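Long-range contacts in aldehyde dehydrogenase (Anabaena variabilis, PDB 4H7N), which probably oxidises aldehydes to carboxylic acids with NAD+ as the electron acceptor: residues I118-S123 with A458-T463; N201-V206 with R225-Y230; T54-W59 with P180-V185; P128-I133 with F205-G210. All blocks are in the same frame, centred on the assembly; numbering follows the deposited sequence.

Contact 1 of 4, residues I118-S123 with A458-T463; sequences IALQQS and AFLIKT
Ala-119 and Ile-461 form a hydrogen-bonded antiparallel pair: Ala-119 N reaches Ile-461 O at 2.9 Å, and Ile-461 N returns to Ala-119 O at 2.7 Å. Gln-121 and Phe-459 repeat the pattern two residues on, with Phe-459 N held by Gln-121 O at 2.8 Å. On the face of Leu-120 and Leu-460, which form a non-hydrogen-bonded pair, the branches do the touching: Leu-120 CD1 meets Leu-460 CD2 at 3.6 Å and also reaches Ala-458 CB. Ile-118 CG2 lies against the same Leu-460 methyl, while its CD1 rests beside the start of the Lys-462 side chain. On the other face, the Gln-121 chain is extended at CD (chi2 172°) and crosses Ile-461, whose CD1 lies 3.5 Å from Gln-121 NE2. The Phe-459 ring turns its edge to Ser-123, whose OG lies in the ring plane 3.3 Å from CE2. An alanine in place of Phe-459 would probably leave Ser-123 OG without CE2 beside it and open a gap where CD2 lies against Gln-121 O. Further out, strand 109-112 flanks 118-123, and residues 458-461 pair in parallel with a strand of the second subunit; Gln-122 OE1 accepts a bond from Glu-431 N of that subunit. Backbone bonds therefore supply the polar grip; apolar contacts line the Leu-120 and Leu-460 face, mixed polar-apolar ones that of Gln-121 and Phe-459.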
# COMPACT_ATOMS: atom_id res chain seq x y z
N ILE A 118 7.29 1.61 29.88
CA ILE A 118 6.91 0.91 28.69
C ILE A 118 8.05 0.93 27.67
O ILE A 118 8.49 2.01 27.20
CB ILE A 118 5.67 1.52 27.97
CG1 ILE A 118 4.44 1.67 28.88
CG2 ILE A 118 5.29 0.69 26.75
CD1 ILE A 118 3.90 0.38 29.47
N ALA A 119 8.49 -0.27 27.29
CA ALA A 119 9.53 -0.47 26.30
C ALA A 119 8.89 -0.98 24.98
O ALA A 119 7.85 -1.59 25.00
CB ALA A 119 10.51 -1.50 26.81
N LEU A 120 9.57 -0.76 23.86
CA LEU A 120 9.06 -1.11 22.55
C LEU A 120 10.05 -2.02 21.84
O LEU A 120 11.26 -1.70 21.77
CB LEU A 120 8.86 0.19 21.75
CG LEU A 120 8.52 -0.02 20.26
CD1 LEU A 120 7.13 -0.62 20.06
CD2 LEU A 120 8.64 1.30 19.50
N GLN A 121 9.59 -3.15 21.35
CA GLN A 121 10.37 -3.92 20.37
C GLN A 121 9.60 -4.01 19.08
O GLN A 121 8.37 -4.03 19.10
CB GLN A 121 10.68 -5.32 20.88
CG GLN A 121 11.74 -5.35 21.97
CD GLN A 121 11.88 -6.74 22.58
OE1 GLN A 121 11.75 -7.75 21.88
NE2 GLN A 121 12.14 -6.79 23.88
N GLN A 122 10.30 -4.06 17.96
CA GLN A 122 9.68 -4.18 16.64
C GLN A 122 10.13 -5.47 15.97
O GLN A 122 11.26 -5.90 16.17
CB GLN A 122 10.07 -3.00 15.77
CG GLN A 122 9.66 -1.61 16.30
CD GLN A 122 8.22 -1.17 15.91
OE1 GLN A 122 7.80 -0.05 16.22
NE2 GLN A 122 7.48 -2.05 15.25
N SER A 123 9.25 -6.11 15.21
CA SER A 123 9.69 -7.20 14.31
C SER A 123 8.89 -7.19 13.03
O SER A 123 7.98 -6.38 12.88
CB SER A 123 9.62 -8.58 14.97
OG SER A 123 8.27 -8.96 15.14
N ALA A 458 4.49 -4.46 16.47
CA ALA A 458 5.04 -3.77 17.64
C ALA A 458 4.73 -4.57 18.91
O ALA A 458 3.65 -5.17 19.04
CB ALA A 458 4.46 -2.36 17.72
N PHE A 459 5.70 -4.65 19.81
CA PHE A 459 5.50 -5.24 21.13
C PHE A 459 5.76 -4.12 22.11
O PHE A 459 6.87 -3.58 22.17
CB PHE A 459 6.44 -6.42 21.39
CG PHE A 459 6.38 -7.50 20.34
CD1 PHE A 459 5.46 -8.52 20.44
CD2 PHE A 459 7.21 -7.46 19.23
CE1 PHE A 459 5.38 -9.50 19.46
CE2 PHE A 459 7.13 -8.45 18.24
CZ PHE A 459 6.21 -9.47 18.37
N LEU A 460 4.73 -3.76 22.84
CA LEU A 460 4.83 -2.76 23.88
C LEU A 460 4.83 -3.46 25.23
O LEU A 460 3.87 -4.13 25.59
CB LEU A 460 3.67 -1.79 23.80
CG LEU A 460 3.71 -0.91 22.55
CD1 LEU A 460 2.37 -0.25 22.23
CD2 LEU A 460 4.81 0.15 22.71
N ILE A 461 5.91 -3.26 25.97
CA ILE A 461 6.23 -4.08 27.12
C ILE A 461 6.22 -3.29 28.41
O ILE A 461 6.97 -2.34 28.58
CB ILE A 461 7.62 -4.69 26.94
CG1 ILE A 461 7.64 -5.50 25.64
CG2 ILE A 461 7.97 -5.55 28.14
CD1 ILE A 461 9.00 -5.81 25.09
N LYS A 462 5.36 -3.71 29.33
CA LYS A 462 5.31 -3.11 30.64
C LYS A 462 6.44 -3.72 31.49
O LYS A 462 6.43 -4.89 31.79
CB LYS A 462 3.94 -3.34 31.27
CG LYS A 462 3.82 -2.68 32.64
CD LYS A 462 2.50 -3.03 33.28
CE LYS A 462 2.42 -2.59 34.74
NZ LYS A 462 2.61 -1.12 34.87
N THR A 463 7.43 -2.91 31.83
CA THR A 463 8.58 -3.37 32.59
C THR A 463 8.47 -3.17 34.14
O THR A 463 9.39 -3.56 34.85
CB THR A 463 9.86 -2.64 32.15
OG1 THR A 463 9.70 -1.24 32.42
CG2 THR A 463 10.12 -2.83 30.64

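Contact 2 of 4, residues N201-V206 with R225-Y230; sequences NYVDFV and RFIPAY
The beta-alpha-beta unit of strand 205-209, helix 212-225 and strand 229-232 brings its two parallel strands together here, with Val-206 opposite Ala-229. Val-206 N bonds to Pro-228 O at 3.1 Å, and Val-206 O receives Tyr-230 N at 2.9 Å. Pro-228 CB packs off-centre over the Phe-205 ring, 4.1 Å from its centroid, in a CH-pi contact; Tyr-230 CB lies at the ring's edge. Ile-227 CD1 touches Val-203 CG2 and Val-206 CG1, each at 4.2 Å. At the helix end, the bent Arg-225 chain lays its guanidinium against the backbone of Asn-201, whose O stands 3.1 Å above the middle of the plane. Arg-225 NH2 makes a weak, bent bond to Val-203 O (2.8 Å, 117° at the hydrogen), and its stronger partner is Ile-200 O. An alanine at Arg-225 would probably leave Val-203 O and Ile-200 O without this donor and uncover the backbone of Asn-201. Phe-226, at positive phi, ends the helix in a Schellman motif. Helix 212-225 packs on Val-206, Ile-227 and Ala-229 through Ala-222, strand 118-134 lies on the far side of 205-209, and Tyr-230 OH bonds to Glu-232, the predicted active-site residue.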
# COMPACT_ATOMS: atom_id res chain seq x y z
N ASN A 201 -6.83 -15.77 -6.30
CA ASN A 201 -7.63 -16.39 -5.24
C ASN A 201 -6.90 -17.15 -4.17
O ASN A 201 -7.52 -17.41 -3.16
CB ASN A 201 -8.72 -17.28 -5.76
CG ASN A 201 -9.68 -16.53 -6.64
OD1 ASN A 201 -9.97 -15.36 -6.41
ND2 ASN A 201 -10.10 -17.17 -7.71
N TYR A 202 -5.61 -17.46 -4.34
CA TYR A 202 -4.90 -18.35 -3.40
C TYR A 202 -3.77 -17.70 -2.58
O TYR A 202 -3.26 -18.32 -1.64
CB TYR A 202 -4.35 -19.57 -4.15
CG TYR A 202 -5.43 -20.30 -4.91
CD1 TYR A 202 -6.56 -20.81 -4.25
CD2 TYR A 202 -5.39 -20.38 -6.29
CE1 TYR A 202 -7.60 -21.42 -4.97
CE2 TYR A 202 -6.41 -21.00 -7.01
CZ TYR A 202 -7.51 -21.51 -6.35
OH TYR A 202 -8.51 -22.12 -7.09
N VAL A 203 -3.38 -16.49 -2.94
CA VAL A 203 -2.21 -15.84 -2.37
C VAL A 203 -2.61 -14.77 -1.35
O VAL A 203 -3.79 -14.42 -1.23
CB VAL A 203 -1.32 -15.29 -3.48
CG1 VAL A 203 -0.87 -16.43 -4.43
CG2 VAL A 203 -1.95 -14.19 -4.28
N ASP A 204 -1.61 -14.27 -0.64
CA ASP A 204 -1.78 -13.25 0.40
C ASP A 204 -1.43 -11.86 -0.09
O ASP A 204 -1.67 -10.87 0.59
CB ASP A 204 -0.87 -13.59 1.58
CG ASP A 204 -1.18 -14.96 2.18
OD1 ASP A 204 -2.35 -15.34 2.26
OD2 ASP A 204 -0.24 -15.74 2.49
N PHE A 205 -0.86 -11.78 -1.28
CA PHE A 205 -0.25 -10.57 -1.83
C PHE A 205 -0.08 -10.85 -3.35
O PHE A 205 0.44 -11.92 -3.74
CB PHE A 205 1.11 -10.31 -1.15
CG PHE A 205 1.72 -8.94 -1.44
CD1 PHE A 205 2.11 -8.58 -2.72
CD2 PHE A 205 1.93 -8.05 -0.42
CE1 PHE A 205 2.62 -7.34 -2.98
CE2 PHE A 205 2.49 -6.79 -0.66
CZ PHE A 205 2.80 -6.43 -1.96
N VAL A 206 -0.44 -9.91 -4.20
CA VAL A 206 -0.24 -10.05 -5.66
C VAL A 206 0.54 -8.90 -6.24
O VAL A 206 0.21 -7.71 -6.03
CB VAL A 206 -1.56 -10.24 -6.44
CG1 VAL A 206 -2.50 -9.04 -6.34
CG2 VAL A 206 -1.25 -10.53 -7.92
N ARG A 225 -10.77 -9.84 -2.69
CA ARG A 225 -10.13 -10.83 -1.84
C ARG A 225 -9.55 -10.25 -0.55
O ARG A 225 -9.21 -10.98 0.35
CB ARG A 225 -9.08 -11.53 -2.64
CG ARG A 225 -9.78 -12.31 -3.77
CD ARG A 225 -9.79 -13.77 -3.37
NE ARG A 225 -8.38 -13.96 -3.12
CZ ARG A 225 -7.78 -14.43 -2.02
NH1 ARG A 225 -8.46 -15.01 -1.03
NH2 ARG A 225 -6.44 -14.43 -2.03
N PHE A 226 -9.46 -8.92 -0.48
CA PHE A 226 -8.87 -8.19 0.65
C PHE A 226 -7.40 -8.56 0.86
O PHE A 226 -6.96 -8.85 1.98
CB PHE A 226 -9.68 -8.33 1.94
CG PHE A 226 -9.53 -7.17 2.87
CD1 PHE A 226 -10.17 -5.99 2.62
CD2 PHE A 226 -8.71 -7.25 3.98
CE1 PHE A 226 -10.07 -4.93 3.49
CE2 PHE A 226 -8.56 -6.17 4.82
CZ PHE A 226 -9.25 -5.00 4.57
N ILE A 227 -6.63 -8.48 -0.23
CA ILE A 227 -5.18 -8.58 -0.17
C ILE A 227 -4.48 -7.37 -0.82
O ILE A 227 -5.02 -6.70 -1.70
CB ILE A 227 -4.66 -9.87 -0.84
CG1 ILE A 227 -4.94 -9.85 -2.34
CG2 ILE A 227 -5.23 -11.13 -0.21
CD1 ILE A 227 -4.33 -10.99 -3.09
N PRO A 228 -3.24 -7.08 -0.41
CA PRO A 228 -2.46 -6.05 -1.04
C PRO A 228 -2.15 -6.38 -2.48
O PRO A 228 -1.89 -7.55 -2.82
CB PRO A 228 -1.16 -6.05 -0.26
CG PRO A 228 -1.44 -6.80 1.00
CD PRO A 228 -2.50 -7.77 0.64
N ALA A 229 -2.15 -5.35 -3.30
CA ALA A 229 -1.72 -5.46 -4.69
C ALA A 229 -0.65 -4.43 -5.02
O ALA A 229 -0.83 -3.22 -4.80
CB ALA A 229 -2.92 -5.28 -5.61
N TYR A 230 0.45 -4.90 -5.59
CA TYR A 230 1.44 -4.04 -6.20
C TYR A 230 1.26 -4.12 -7.70
O TYR A 230 1.32 -5.20 -8.31
CB TYR A 230 2.89 -4.37 -5.81
CG TYR A 230 3.87 -3.42 -6.50
CD1 TYR A 230 4.18 -2.18 -5.94
CD2 TYR A 230 4.48 -3.74 -7.69
CE1 TYR A 230 5.03 -1.28 -6.59
CE2 TYR A 230 5.30 -2.84 -8.34
CZ TYR A 230 5.58 -1.62 -7.78
OH TYR A 230 6.43 -0.71 -8.38

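Contact 3 of 4, residues T54-W59 with P180-V185; sequences TTLQQW and PELRDV
Apolar packing carries this contact, and Leu-182 is its centre. Its CG stands anti to the backbone N (chi1 -168°), and the two methyls beyond it part toward different residues of the helix. Leu-182 CD2 lies 3.8 Å from Trp-59 CB and at a similar distance from Trp-59 CG, with the two side chains crossing at about a right angle. Leu-182 CD1 turns to Leu-56 and meets its CD2 at 4.1 Å. Nearer the backbone, Leu-182 CB packs on the methyl of Thr-55, with CG2 3.7 Å away. Thr-55, Leu-56 and Trp-59 thus form one side of helix 48-64, against which the loop between helix 169-176 and strand 186-188 is laid. Leu-176 of helix 169-176 and Trp-44 of helix 27-46 also touch Leu-182, and the contact is buried between these elements.

The polar groups find their partners outside the two segments. Thr-55 OG1 is 3.9 Å from Glu-181 CB, but its hydrogen bond goes to Gly-51 O, one turn earlier in the helix, while the Glu-181 chain bends at chi2 (-81°) and its carboxylate forms a salt bridge with Arg-43.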
# COMPACT_ATOMS: atom_id res chain seq x y z
N THR A 54 22.20 -17.58 1.82
CA THR A 54 23.06 -18.70 1.37
C THR A 54 22.38 -19.50 0.24
O THR A 54 22.98 -19.80 -0.75
CB THR A 54 23.41 -19.59 2.56
OG1 THR A 54 24.18 -18.80 3.46
CG2 THR A 54 24.23 -20.86 2.15
N THR A 55 21.10 -19.79 0.44
CA THR A 55 20.32 -20.55 -0.50
C THR A 55 20.19 -19.84 -1.84
O THR A 55 20.38 -20.46 -2.86
CB THR A 55 18.91 -20.76 0.11
OG1 THR A 55 19.04 -21.52 1.30
CG2 THR A 55 18.04 -21.52 -0.79
N LEU A 56 19.89 -18.55 -1.85
CA LEU A 56 19.77 -17.80 -3.09
C LEU A 56 21.11 -17.80 -3.82
O LEU A 56 21.16 -17.95 -5.05
CB LEU A 56 19.29 -16.35 -2.83
CG LEU A 56 17.78 -16.11 -2.91
CD1 LEU A 56 17.22 -16.41 -4.29
CD2 LEU A 56 16.98 -16.95 -1.96
N GLN A 57 22.21 -17.65 -3.08
CA GLN A 57 23.52 -17.71 -3.72
C GLN A 57 23.81 -19.11 -4.31
O GLN A 57 24.49 -19.21 -5.34
CB GLN A 57 24.65 -17.26 -2.76
CG GLN A 57 24.55 -15.75 -2.45
CD GLN A 57 24.95 -14.84 -3.63
OE1 GLN A 57 25.87 -15.13 -4.37
NE2 GLN A 57 24.27 -13.74 -3.77
N GLN A 58 23.36 -20.16 -3.63
CA GLN A 58 23.49 -21.53 -4.18
C GLN A 58 22.70 -21.64 -5.49
O GLN A 58 23.17 -22.27 -6.43
CB GLN A 58 22.97 -22.63 -3.22
CG GLN A 58 23.98 -23.15 -2.26
CD GLN A 58 23.41 -23.70 -0.94
OE1 GLN A 58 22.20 -23.87 -0.75
NE2 GLN A 58 24.34 -23.98 0.00
N TRP A 59 21.50 -21.05 -5.51
CA TRP A 59 20.65 -21.02 -6.72
C TRP A 59 21.36 -20.24 -7.82
O TRP A 59 21.48 -20.73 -8.96
CB TRP A 59 19.25 -20.47 -6.41
CG TRP A 59 18.29 -20.57 -7.54
CD1 TRP A 59 18.14 -21.64 -8.38
CD2 TRP A 59 17.37 -19.60 -7.98
NE1 TRP A 59 17.17 -21.40 -9.27
CE2 TRP A 59 16.69 -20.15 -9.08
CE3 TRP A 59 17.03 -18.31 -7.54
CZ2 TRP A 59 15.72 -19.46 -9.77
CZ3 TRP A 59 16.07 -17.64 -8.22
CH2 TRP A 59 15.42 -18.20 -9.34
N PRO A 180 17.77 -27.53 -2.13
CA PRO A 180 16.60 -28.15 -1.51
C PRO A 180 15.77 -27.19 -0.64
O PRO A 180 14.55 -27.29 -0.62
CB PRO A 180 17.19 -29.32 -0.72
CG PRO A 180 18.63 -28.93 -0.50
CD PRO A 180 19.04 -28.17 -1.73
N GLU A 181 16.40 -26.19 -0.05
CA GLU A 181 15.62 -25.26 0.78
C GLU A 181 14.74 -24.26 -0.01
O GLU A 181 13.87 -23.65 0.55
CB GLU A 181 16.55 -24.52 1.72
CG GLU A 181 17.33 -25.46 2.65
CD GLU A 181 16.54 -25.92 3.88
OE1 GLU A 181 15.28 -25.71 3.96
OE2 GLU A 181 17.19 -26.47 4.80
N LEU A 182 14.94 -24.12 -1.31
CA LEU A 182 14.21 -23.13 -2.08
C LEU A 182 13.15 -23.75 -2.95
O LEU A 182 12.19 -23.09 -3.33
CB LEU A 182 15.19 -22.38 -2.95
CG LEU A 182 14.79 -21.12 -3.69
CD1 LEU A 182 14.35 -20.03 -2.73
CD2 LEU A 182 15.99 -20.64 -4.48
N ARG A 183 13.32 -25.03 -3.26
CA ARG A 183 12.59 -25.61 -4.36
C ARG A 183 11.14 -25.87 -4.00
O ARG A 183 10.33 -26.02 -4.87
CB ARG A 183 13.25 -26.93 -4.83
CG ARG A 183 13.32 -28.02 -3.77
CD ARG A 183 13.67 -29.40 -4.34
NE ARG A 183 12.70 -29.79 -5.38
CZ ARG A 183 12.75 -30.91 -6.08
NH1 ARG A 183 13.71 -31.82 -5.86
NH2 ARG A 183 11.82 -31.13 -7.00
N ASP A 184 10.80 -25.89 -2.73
CA ASP A 184 9.38 -25.95 -2.38
C ASP A 184 8.75 -24.60 -2.00
O ASP A 184 7.55 -24.55 -1.75
CB ASP A 184 9.16 -26.96 -1.29
CG ASP A 184 9.53 -28.37 -1.76
OD1 ASP A 184 9.09 -28.81 -2.84
OD2 ASP A 184 10.27 -29.01 -1.03
N VAL A 185 9.52 -23.52 -2.03
CA VAL A 185 8.95 -22.18 -1.80
C VAL A 185 8.96 -21.21 -2.96
O VAL A 185 8.34 -20.14 -2.85
CB VAL A 185 9.55 -21.46 -0.56
CG1 VAL A 185 9.24 -22.24 0.71
CG2 VAL A 185 11.02 -21.17 -0.71

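Contact 4 of 4, residues P128-I133 with F205-G210; sequences PLVGVI and FVCFTG
Ile-133 CG2 and Phe-208 CG both stand anti to their backbone N (chi1 172° for Phe-208), in neighbouring residues whose side chains share one face of the sheet. The isoleucine methyl reaches the rim of the ring near its plane, with CG2 3.6 Å from Phe-208 CD1. On the same face, Ile-133 CD1 extends to Val-206 CG2 at 4.3 Å. The opposite face carries Val-130, which lies alongside Phe-205 with CG2 4.0 Å from Phe-205 CB, and Val-132, whose CG2 packs on Cys-207 CB. Between the faces runs a parallel ladder. Gly-131 N bonds to Phe-205 O and Cys-207 N to Gly-131 O, both at 2.7 Å, and Ile-133 N follows with Cys-207 O at 2.8 Å. The last rung is longer: Thr-209 N stands 3.3 Å from Ile-133 O. There a water donates to Ile-133 O and also bonds to Thr-209 OG1, which has a further partner in Arg-444. Strand 118-134 lies here between 156-161 and 205-209 in the parallel part of a Rossmann-like sheet, consistent with the family's dinucleotide-binding fold. Helix 212-225 covers Val-206 and Phe-208, helix 27-46 packs on Leu-129, and the Thr-209 side chain lies about 4 Å from that of Glu-232, the predicted active-site residue.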
# COMPACT_ATOMS: atom_id res chain seq x y z
N PRO A 128 2.84 -14.91 3.95
CA PRO A 128 3.34 -16.28 3.66
C PRO A 128 3.44 -16.63 2.16
O PRO A 128 4.39 -17.32 1.76
CB PRO A 128 2.32 -17.16 4.34
CG PRO A 128 1.82 -16.33 5.50
CD PRO A 128 1.75 -14.93 4.95
N LEU A 129 2.49 -16.19 1.36
CA LEU A 129 2.44 -16.54 -0.07
C LEU A 129 2.14 -15.35 -0.98
O LEU A 129 1.09 -14.69 -0.89
CB LEU A 129 1.44 -17.64 -0.30
CG LEU A 129 1.44 -18.22 -1.73
CD1 LEU A 129 2.80 -18.86 -2.06
CD2 LEU A 129 0.34 -19.23 -1.93
N VAL A 130 3.11 -15.04 -1.84
CA VAL A 130 3.06 -13.90 -2.76
C VAL A 130 2.86 -14.47 -4.16
O VAL A 130 3.54 -15.48 -4.55
CB VAL A 130 4.37 -13.08 -2.68
CG1 VAL A 130 4.40 -12.02 -3.75
CG2 VAL A 130 4.48 -12.44 -1.31
N GLY A 131 1.89 -13.93 -4.87
CA GLY A 131 1.74 -14.22 -6.32
C GLY A 131 2.35 -13.15 -7.24
O GLY A 131 2.14 -11.93 -7.07
N VAL A 132 3.14 -13.60 -8.20
CA VAL A 132 3.71 -12.71 -9.20
C VAL A 132 3.22 -13.06 -10.58
O VAL A 132 3.35 -14.20 -11.04
CB VAL A 132 5.24 -12.82 -9.18
CG1 VAL A 132 5.84 -12.04 -10.34
CG2 VAL A 132 5.77 -12.28 -7.85
N ILE A 133 2.67 -12.07 -11.28
CA ILE A 133 2.21 -12.23 -12.67
C ILE A 133 3.02 -11.27 -13.48
O ILE A 133 2.93 -10.04 -13.24
CB ILE A 133 0.71 -11.90 -12.79
CG1 ILE A 133 -0.07 -12.87 -11.90
CG2 ILE A 133 0.27 -11.99 -14.27
CD1 ILE A 133 -1.54 -12.53 -11.72
N PHE A 205 -0.86 -11.78 -1.28
CA PHE A 205 -0.25 -10.57 -1.83
C PHE A 205 -0.08 -10.85 -3.35
O PHE A 205 0.44 -11.92 -3.74
CB PHE A 205 1.11 -10.31 -1.15
CG PHE A 205 1.72 -8.94 -1.44
CD1 PHE A 205 2.11 -8.58 -2.72
CD2 PHE A 205 1.93 -8.05 -0.42
CE1 PHE A 205 2.62 -7.34 -2.98
CE2 PHE A 205 2.49 -6.79 -0.66
CZ PHE A 205 2.80 -6.43 -1.96
N VAL A 206 -0.44 -9.91 -4.20
CA VAL A 206 -0.24 -10.05 -5.66
C VAL A 206 0.54 -8.90 -6.24
O VAL A 206 0.21 -7.71 -6.03
CB VAL A 206 -1.56 -10.24 -6.44
CG1 VAL A 206 -2.50 -9.04 -6.34
CG2 VAL A 206 -1.25 -10.53 -7.92
N CYS A 207 1.60 -9.24 -6.99
CA CYS A 207 2.35 -8.31 -7.85
C CYS A 207 2.01 -8.54 -9.33
O CYS A 207 2.13 -9.68 -9.85
CB CYS A 207 3.84 -8.55 -7.69
SG CYS A 207 4.40 -8.27 -6.02
N PHE A 208 1.58 -7.49 -10.01
CA PHE A 208 1.21 -7.58 -11.42
C PHE A 208 1.82 -6.43 -12.19
O PHE A 208 1.72 -5.22 -11.80
CB PHE A 208 -0.31 -7.56 -11.61
CG PHE A 208 -0.73 -7.47 -13.04
CD1 PHE A 208 -0.86 -8.61 -13.80
CD2 PHE A 208 -0.97 -6.23 -13.64
CE1 PHE A 208 -1.26 -8.54 -15.13
CE2 PHE A 208 -1.33 -6.14 -14.97
CZ PHE A 208 -1.48 -7.30 -15.71
N THR A 209 2.44 -6.80 -13.31
CA THR A 209 2.98 -5.88 -14.28
C THR A 209 2.38 -6.22 -15.62
O THR A 209 2.37 -7.40 -16.01
CB THR A 209 4.50 -6.05 -14.35
OG1 THR A 209 5.07 -5.79 -13.08
CG2 THR A 209 5.11 -5.05 -15.35
N GLY A 210 1.88 -5.21 -16.33
CA GLY A 210 1.23 -5.41 -17.62
C GLY A 210 0.39 -4.21 -18.01
O GLY A 210 0.69 -3.07 -17.61
O HOH W 1 4.63 -8.32 -11.35

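Contacts 1, 2 and 4 belong to one mixed sheet, and strand 118-134 serves two of them: its start pairs antiparallel in contact 1, its end parallel in contact 4. Contacts 2 and 4 share Phe-205 and Val-206, so strand 205-209 is bonded on both edges, and their centres lie about 7 Å apart. Contact 4 is wholly buried; contact 2 is partly buried and has, beside its short ladder, an arginine laid over backbone. Contact 1, about 29 Å from contact 2 between centres, is partly buried and reaches the second subunit, as contact 2 also does. Contact 3 is buried too, but joins a helix to a loop mainly by apolar packing round one leucine, without a backbone ladder.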